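Local coordinates for protein packaging enzyme P4 (PDB 4BLO) that hydrolyses nucleoside triphosphates as a hexameric RecA-like ATPase of a double-stranded RNA phage, probably to drive packaging of RNA into the viral capsid, at residues Ser119-Leu124 with Val227-Asn232; Ala249-Ala254 with Arg264-Thr269. All coordinates share one frame; numbering follows the deposited sequence.

Contact 1: residues Ser119-Leu124 with Val227-Asn232; sequences SGVTAL and VVMVVN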
# COMPACT_ATOMS: atom_id res chain seq x y z
N SER L 119 1.50 33.54 20.95
CA SER L 119 2.64 32.66 20.75
C SER L 119 2.16 31.38 20.06
O SER L 119 1.05 30.91 20.34
CB SER L 119 3.31 32.35 22.08
OG SER L 119 3.78 33.53 22.70
N GLY L 120 2.96 30.88 19.13
CA GLY L 120 2.64 29.69 18.36
C GLY L 120 3.41 29.63 17.07
O GLY L 120 4.53 30.15 16.98
N VAL L 121 2.82 29.01 16.04
CA VAL L 121 3.48 28.93 14.75
C VAL L 121 2.64 29.62 13.66
O VAL L 121 1.41 29.67 13.73
CB VAL L 121 3.92 27.49 14.36
CG1 VAL L 121 2.82 26.70 13.65
CG2 VAL L 121 5.19 27.52 13.52
N THR L 122 3.35 30.24 12.72
CA THR L 122 2.82 30.92 11.55
C THR L 122 3.33 30.11 10.36
O THR L 122 4.48 29.67 10.39
CB THR L 122 3.21 32.39 11.57
OG1 THR L 122 2.70 32.99 12.77
CG2 THR L 122 2.72 33.15 10.34
N ALA L 123 2.45 29.82 9.38
CA ALA L 123 2.83 29.00 8.23
C ALA L 123 2.81 29.80 6.96
O ALA L 123 1.76 30.26 6.52
CB ALA L 123 1.92 27.77 8.12
N LEU L 124 3.98 29.95 6.36
CA LEU L 124 4.15 30.70 5.13
C LEU L 124 4.06 29.73 3.96
O LEU L 124 5.02 29.03 3.65
CB LEU L 124 5.48 31.49 5.17
CG LEU L 124 5.95 32.32 3.98
CD1 LEU L 124 5.05 33.49 3.74
CD2 LEU L 124 7.36 32.77 4.22
N VAL L 227 7.24 31.71 15.95
CA VAL L 227 7.98 31.12 14.84
C VAL L 227 7.17 31.18 13.54
O VAL L 227 5.96 30.98 13.54
CB VAL L 227 8.40 29.65 15.20
CG1 VAL L 227 9.16 28.97 14.05
CG2 VAL L 227 9.21 29.60 16.50
N VAL L 228 7.86 31.46 12.42
CA VAL L 228 7.33 31.46 11.06
C VAL L 228 8.01 30.30 10.31
O VAL L 228 9.22 30.31 10.15
CB VAL L 228 7.53 32.82 10.31
CG1 VAL L 228 7.28 32.68 8.80
CG2 VAL L 228 6.65 33.91 10.93
N MET L 229 7.24 29.31 9.88
CA MET L 229 7.76 28.17 9.12
C MET L 229 7.27 28.23 7.69
O MET L 229 6.07 28.37 7.48
CB MET L 229 7.35 26.82 9.75
CG MET L 229 7.89 26.61 11.14
SD MET L 229 7.90 24.88 11.63
CE MET L 229 6.18 24.50 11.55
N VAL L 230 8.19 28.13 6.70
CA VAL L 230 7.74 28.14 5.30
C VAL L 230 7.39 26.71 4.94
O VAL L 230 8.21 25.80 5.14
CB VAL L 230 8.62 28.87 4.24
CG1 VAL L 230 9.78 29.62 4.86
CG2 VAL L 230 9.06 27.97 3.09
N VAL L 231 6.13 26.50 4.53
CA VAL L 231 5.57 25.18 4.25
C VAL L 231 5.24 25.08 2.73
O VAL L 231 4.35 25.78 2.22
CB VAL L 231 4.39 24.81 5.22
CG1 VAL L 231 4.84 24.89 6.67
CG2 VAL L 231 3.18 25.71 5.04
N ASN L 232 6.04 24.28 2.01
CA ASN L 232 5.88 24.08 0.57
C ASN L 232 5.26 22.69 0.34
O ASN L 232 5.94 21.67 0.51
CB ASN L 232 7.21 24.26 -0.19
CG ASN L 232 7.07 24.46 -1.70
OD1 ASN L 232 6.29 23.78 -2.41
ND2 ASN L 232 7.89 25.37 -2.24

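Contact 2: residues Ala249-Ala254 with Arg264-Thr269; sequences ASTVGA and RTMFRT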
# COMPACT_ATOMS: atom_id res chain seq x y z
N ALA L 249 -6.77 26.62 10.09
CA ALA L 249 -7.46 25.98 11.23
C ALA L 249 -6.48 25.19 12.13
O ALA L 249 -6.89 24.68 13.18
CB ALA L 249 -8.54 25.06 10.70
N SER L 250 -5.19 25.10 11.73
CA SER L 250 -4.15 24.35 12.43
C SER L 250 -2.99 25.22 12.94
O SER L 250 -2.10 24.69 13.61
CB SER L 250 -3.60 23.27 11.50
OG SER L 250 -4.64 22.40 11.06
N THR L 251 -2.96 26.54 12.63
CA THR L 251 -1.88 27.41 13.09
C THR L 251 -2.41 28.74 13.68
O THR L 251 -3.54 29.14 13.37
CB THR L 251 -0.88 27.71 11.94
OG1 THR L 251 -1.51 28.52 10.94
CG2 THR L 251 -0.22 26.45 11.35
N VAL L 252 -1.57 29.44 14.49
CA VAL L 252 -1.82 30.73 15.14
C VAL L 252 -1.72 31.87 14.06
O VAL L 252 -2.31 32.95 14.20
CB VAL L 252 -0.80 30.91 16.32
CG1 VAL L 252 -0.66 32.36 16.76
CG2 VAL L 252 -1.18 30.02 17.50
N GLY L 253 -0.96 31.57 13.00
CA GLY L 253 -0.70 32.45 11.87
C GLY L 253 -0.55 31.69 10.56
O GLY L 253 0.01 30.58 10.51
N ALA L 254 -1.06 32.27 9.48
CA ALA L 254 -0.95 31.68 8.16
C ALA L 254 -0.89 32.78 7.12
O ALA L 254 -1.65 33.75 7.20
CB ALA L 254 -2.11 30.73 7.89
N ARG L 264 -3.13 35.80 0.79
CA ARG L 264 -4.01 35.66 1.96
C ARG L 264 -3.25 35.58 3.29
O ARG L 264 -2.15 35.03 3.33
CB ARG L 264 -4.90 34.42 1.82
CG ARG L 264 -6.15 34.65 0.98
CD ARG L 264 -6.87 33.36 0.66
NE ARG L 264 -7.82 33.01 1.71
CZ ARG L 264 -8.63 31.96 1.66
NH1 ARG L 264 -8.61 31.14 0.61
NH2 ARG L 264 -9.47 31.71 2.65
N THR L 265 -3.85 36.12 4.38
CA THR L 265 -3.30 36.04 5.74
C THR L 265 -4.37 35.76 6.78
O THR L 265 -5.55 36.05 6.59
CB THR L 265 -2.50 37.27 6.17
OG1 THR L 265 -3.30 38.45 6.13
CG2 THR L 265 -1.17 37.39 5.46
N MET L 266 -3.92 35.20 7.90
CA MET L 266 -4.71 34.88 9.07
C MET L 266 -3.80 34.97 10.27
O MET L 266 -2.75 34.31 10.28
CB MET L 266 -5.34 33.48 8.94
CG MET L 266 -6.29 33.09 10.04
SD MET L 266 -5.56 32.80 11.66
CE MET L 266 -4.43 31.47 11.29
N PHE L 267 -4.21 35.74 11.28
CA PHE L 267 -3.46 35.90 12.53
C PHE L 267 -4.42 35.98 13.70
O PHE L 267 -5.39 36.76 13.67
CB PHE L 267 -2.52 37.12 12.49
CG PHE L 267 -1.51 37.11 11.37
CD1 PHE L 267 -0.43 36.22 11.38
CD2 PHE L 267 -1.62 38.00 10.30
CE1 PHE L 267 0.51 36.22 10.34
CE2 PHE L 267 -0.67 38.00 9.26
CZ PHE L 267 0.39 37.11 9.29
N ARG L 268 -4.15 35.15 14.71
CA ARG L 268 -4.89 35.07 15.98
C ARG L 268 -4.21 36.02 16.95
O ARG L 268 -3.19 35.67 17.55
CB ARG L 268 -4.91 33.63 16.51
CG ARG L 268 -5.56 32.64 15.57
CD ARG L 268 -5.50 31.22 16.08
NE ARG L 268 -5.72 30.27 14.99
CZ ARG L 268 -6.90 29.74 14.66
NH1 ARG L 268 -7.99 30.02 15.37
NH2 ARG L 268 -6.98 28.90 13.64
N THR L 269 -4.73 37.26 17.04
CA THR L 269 -4.17 38.33 17.85
C THR L 269 -4.92 38.54 19.16
O THR L 269 -5.93 37.88 19.40
CB THR L 269 -4.18 39.66 17.06
OG1 THR L 269 -5.53 40.11 16.89
CG2 THR L 269 -3.46 39.56 15.72

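Contact 1: residues Ser119-Leu124 with Val227-Asn232
Val121 and Met229 meet on one face of two neighbouring parallel strands in the central sheet of a RecA-like P-loop ATPase. CG2 of Val121 touches CG of Met229 at 3.7 Å, the two side chains crossing at about a right angle. The thioether, turned back at chi3 (-61°), also brings Met229 CE against that methyl; a flexible, unbranched chain can fold over a branched neighbour in this way. Farther along the same face Ala123, whose side chain is CB alone, leaves room for CG2 of Val231, 3.9 Å from Ala123 CB. On the other face CB of Thr122 rests against CG2 of Val228, and Leu124 lies side by side with Val230, its CD2 4.0 Å from Val230 CG1.

Between the two layers of side chains, five backbone hydrogen bonds zip the strands in regular parallel register, Thr122 pairing with Val228 and Leu124 with Val230. Thr122 uses both its N and its O, as does Leu124, to reach residues on either side of the paired one. The next layer is helical: Phe220 and Ile216 of helix 208-222 pack on the Val121 and Met229 face, while Leu136 of helix 132-140 packs on Leu124, Val228 and Val230. Branched aliphatic residues suit a strand buried between such layers. At the C-terminal end, Val231 N lies 2.9 Å from Leu124 O and stands above that carbonyl's plane, 44° out of it.

Contact 2: residues Ala249-Ala254 with Arg264-Thr269
Arg268 reaches across a beta hairpin, strands 253-258 and 261-269, to the loop that leads into its first strand. Its CB and CG pass Val252 O, each 3.5 Å from it, while the backbone N of Arg268 donates to the same oxygen. The chain then runs extended from CG to NE, with CD beside Val252 CA. NE gives a nearly straight hydrogen bond to Thr251 O (2.9 Å, 169° at the hydrogen), and that oxygen lies almost in the guanidinium plane. NH2 adds a weak bond to the same carbonyl, passes Ala249 CA and donates to Met248 O; a long arginine thus ties together a carbonyl at the end of helix 240-248 and one in the loop that follows. NH1 faces Glu153 of a neighbouring subunit in a long, weak ion pair.

Within the hairpin, Ala254 and Met266 form a hydrogen-bonded antiparallel pair, N to O in both directions. Gly253, without a side chain, lets the Phe267 ring lie close to the backbone, CD1 3.8 Å from Gly253 CA. The Met266 chain, bent at chi2 and chi3, brings CE beside Thr251 O and within 4.2 Å of Ala254 CB. Thr251 OG1 donates to Gly253 O, two residues on, from well above the carbonyl plane.

Contacts 1 and 2 belong to one sheet, their centres about 9 Å apart, and are separated by the pairing of strands 120-126 and 253-258; the hairpin of contact 2 carries the sheet onward. Gly253 links them, its N 3.1 Å from Val121 O and its O 2.8 Å from Ala123 N, both probable hydrogen bonds. Each contact also approaches a nucleotide, in two separate pockets. Strand 120-126 leads into the P-loop that holds one ADP, and the side chain of Val230 comes within about 6 Å of ADP and of a calcium ion. In contact 2 the side chain of Arg264, salt-bridged to Glu241, lies about 3 Å from ADP in the other pocket, formed with Arg273 and Phe275.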